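Local coordinates for Emp47p (form2) (Saccharomyces cerevisiae, PDB 2A6Z), which acts as a lectin-like cargo receptor involved in glycoprotein secretion and is required for exit of Emp46p from the endoplasmic reticulum, at residues Asn24-Glu30 with Lys48-Lys54. Residues are numbered along the deposited sequence; the frame is centred on the assembly and turned at random.
Sequences NNWQTGE and KGSLWLK
Start with Ser-50: its OG (chi1 p) donates to Glu-30 OE1 at 2.6 Å, and a water bridges it to Gln-27 O, 2.9 Å from each. Glu-30 takes positive phi (59°) and also reaches Lys-96 and Asn-100. Strands 26-30 and 48-53 run antiparallel at 161°, with Gln-27/Trp-52 and Gly-29/Ser-50 as hydrogen-bonded pairs: Gln-27 N to Trp-52 O 2.8 Å, Trp-52 N to Gln-27 O 3.1 Å, Gly-29 N to Ser-50 O 2.9 Å, Ser-50 N to Gly-29 O 3.1 Å. Lys-54 N continues the ladder to Asn-25 O (2.9 Å), while its extended side chain brings NZ to Asn-24 O (2.8 Å). A CB on Gly-29 would clash with Ser-50 OG. Trp-26, chi1 m, folds back so that Leu-53 CG sits 3.5 Å above its six-membered ring centroid, a CH-pi contact; Trp-26 CE3 lies 3.6 Å from Leu-51 CG, and NE1 bonds Ser-12 O. Strand 26-30 forms the edge of one sheet in this legume-lectin-like beta sandwich; strand 48-58 separates it from strand 192-200.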
loop_
_atom_site.group_PDB
_atom_site.type_symbol
_atom_site.label_atom_id
_atom_site.label_comp_id
_atom_site.label_asym_id
_atom_site.label_seq_id
_atom_site.Cartn_x
_atom_site.Cartn_y
_atom_site.Cartn_z
ATOM N N ASN A 24 3.336 18.511 -2.441
ATOM C CA ASN A 24 3.024 18.763 -3.835
ATOM C C ASN A 24 3.352 17.615 -4.763
ATOM O O ASN A 24 2.854 17.589 -5.865
ATOM C CB ASN A 24 3.764 20.046 -4.282
ATOM C CG ASN A 24 4.289 19.973 -5.701
ATOM O OD1 ASN A 24 3.639 20.480 -6.640
ATOM N ND2 ASN A 24 5.468 19.377 -5.927
ATOM N N ASN A 25 4.175 16.641 -4.313
ATOM C CA ASN A 25 4.478 15.494 -5.152
ATOM C C ASN A 25 3.429 14.365 -5.023
ATOM O O ASN A 25 3.583 13.366 -5.733
ATOM C CB ASN A 25 5.885 14.971 -4.844
ATOM C CG ASN A 25 6.210 14.580 -3.423
ATOM O OD1 ASN A 25 5.706 15.208 -2.451
ATOM N ND2 ASN A 25 7.048 13.551 -3.269
ATOM N N TRP A 26 2.411 14.565 -4.219
ATOM C CA TRP A 26 1.346 13.566 -4.014
ATOM C C TRP A 26 0.000 14.139 -4.365
ATOM O O TRP A 26 -0.254 15.367 -4.286
ATOM C CB TRP A 26 1.275 13.139 -2.531
ATOM C CG TRP A 26 2.472 12.320 -2.128
ATOM C CD1 TRP A 26 3.701 12.803 -1.749
ATOM C CD2 TRP A 26 2.585 10.887 -2.070
ATOM N NE1 TRP A 26 4.570 11.764 -1.459
ATOM C CE2 TRP A 26 3.903 10.567 -1.645
ATOM C CE3 TRP A 26 1.701 9.854 -2.332
ATOM C CZ2 TRP A 26 4.325 9.256 -1.484
ATOM C CZ3 TRP A 26 2.112 8.536 -2.171
ATOM C CH2 TRP A 26 3.423 8.238 -1.757
ATOM N N GLN A 27 -0.941 13.226 -4.717
ATOM C CA GLN A 27 -2.305 13.617 -5.044
ATOM C C GLN A 27 -3.273 12.733 -4.260
ATOM O O GLN A 27 -3.246 11.505 -4.365
ATOM C CB GLN A 27 -2.519 13.459 -6.565
ATOM C CG GLN A 27 -3.972 13.854 -6.996
ATOM C CD GLN A 27 -4.193 15.309 -6.738
ATOM O OE1 GLN A 27 -3.456 16.118 -7.289
ATOM N NE2 GLN A 27 -5.189 15.600 -5.905
ATOM N N THR A 28 -4.160 13.333 -3.483
ATOM C CA THR A 28 -5.271 12.632 -2.866
ATOM C C THR A 28 -6.392 12.448 -3.861
ATOM O O THR A 28 -6.562 13.241 -4.808
ATOM C CB THR A 28 -5.803 13.360 -1.629
ATOM O OG1 THR A 28 -6.083 14.749 -1.985
ATOM C CG2 THR A 28 -4.839 13.393 -0.464
ATOM N N GLY A 29 -7.199 11.409 -3.632
ATOM C CA GLY A 29 -8.354 11.154 -4.476
ATOM C C GLY A 29 -9.521 10.705 -3.609
ATOM O O GLY A 29 -9.372 10.247 -2.467
ATOM N N GLU A 30 -10.678 10.765 -4.228
ATOM C CA GLU A 30 -11.913 10.293 -3.626
ATOM C C GLU A 30 -12.059 11.121 -2.357
ATOM O O GLU A 30 -11.924 12.358 -2.492
ATOM C CB GLU A 30 -12.108 8.778 -3.501
ATOM C CG GLU A 30 -12.054 8.092 -4.840
ATOM C CD GLU A 30 -10.650 8.089 -5.460
ATOM O OE1 GLU A 30 -9.749 7.751 -4.665
ATOM O OE2 GLU A 30 -10.544 8.387 -6.653
ATOM N N LYS A 48 -14.093 5.877 0.744
ATOM C CA LYS A 48 -12.976 5.463 -0.075
ATOM C C LYS A 48 -12.006 6.628 -0.200
ATOM O O LYS A 48 -12.402 7.771 -0.270
ATOM C CB LYS A 48 -13.372 4.986 -1.479
ATOM C CG LYS A 48 -14.210 3.715 -1.457
ATOM C CD LYS A 48 -14.682 3.256 -2.820
ATOM C CE LYS A 48 -15.201 1.831 -2.764
ATOM N NZ LYS A 48 -15.977 1.442 -3.975
ATOM N N GLY A 49 -10.712 6.282 -0.272
ATOM C CA GLY A 49 -9.689 7.327 -0.390
ATOM C C GLY A 49 -8.488 6.750 -1.114
ATOM O O GLY A 49 -8.188 5.545 -1.019
ATOM N N SER A 50 -7.751 7.625 -1.822
ATOM C CA SER A 50 -6.512 7.256 -2.489
ATOM C C SER A 50 -5.451 8.315 -2.272
ATOM O O SER A 50 -5.741 9.494 -2.048
ATOM C CB SER A 50 -6.714 6.990 -3.976
ATOM O OG SER A 50 -7.151 8.171 -4.613
ATOM N N LEU A 51 -4.212 7.884 -2.407
ATOM C CA LEU A 51 -3.051 8.763 -2.215
ATOM C C LEU A 51 -1.942 8.228 -3.115
ATOM O O LEU A 51 -1.434 7.119 -2.824
ATOM C CB LEU A 51 -2.661 8.784 -0.770
ATOM C CG LEU A 51 -1.372 9.563 -0.429
ATOM C CD1 LEU A 51 -1.528 11.046 -0.733
ATOM C CD2 LEU A 51 -0.987 9.316 1.018
ATOM N N TRP A 52 -1.597 8.909 -4.199
ATOM C CA TRP A 52 -0.640 8.446 -5.160
ATOM C C TRP A 52 0.402 9.510 -5.447
ATOM O O TRP A 52 0.106 10.718 -5.454
ATOM C CB TRP A 52 -1.295 8.133 -6.476
ATOM C CG TRP A 52 -2.257 6.964 -6.526
ATOM C CD1 TRP A 52 -3.597 7.000 -6.243
ATOM C CD2 TRP A 52 -1.953 5.602 -6.905
ATOM N NE1 TRP A 52 -4.149 5.730 -6.411
ATOM C CE2 TRP A 52 -3.167 4.870 -6.827
ATOM C CE3 TRP A 52 -0.764 4.954 -7.332
ATOM C CZ2 TRP A 52 -3.219 3.514 -7.133
ATOM C CZ3 TRP A 52 -0.843 3.594 -7.634
ATOM C CH2 TRP A 52 -2.063 2.900 -7.527
ATOM N N LEU A 53 1.609 9.081 -5.791
ATOM C CA LEU A 53 2.623 10.003 -6.305
ATOM C C LEU A 53 2.173 10.528 -7.671
ATOM O O LEU A 53 1.674 9.788 -8.516
ATOM C CB LEU A 53 3.990 9.305 -6.389
ATOM C CG LEU A 53 4.662 9.285 -4.992
ATOM C CD1 LEU A 53 5.571 8.082 -4.818
ATOM C CD2 LEU A 53 5.431 10.577 -4.746
ATOM N N LYS A 54 2.407 11.859 -7.869
ATOM C CA LYS A 54 2.073 12.440 -9.168
ATOM C C LYS A 54 2.956 12.014 -10.326
ATOM O O LYS A 54 2.496 12.031 -11.484
ATOM C CB LYS A 54 2.145 13.973 -9.036
ATOM C CG LYS A 54 1.010 14.544 -8.233
ATOM C CD LYS A 54 1.149 16.061 -8.212
ATOM C CE LYS A 54 0.177 16.772 -7.298
ATOM N NZ LYS A 54 0.520 18.258 -7.332
HETATM O O HOH W 1 -5.193 9.911 -5.755
#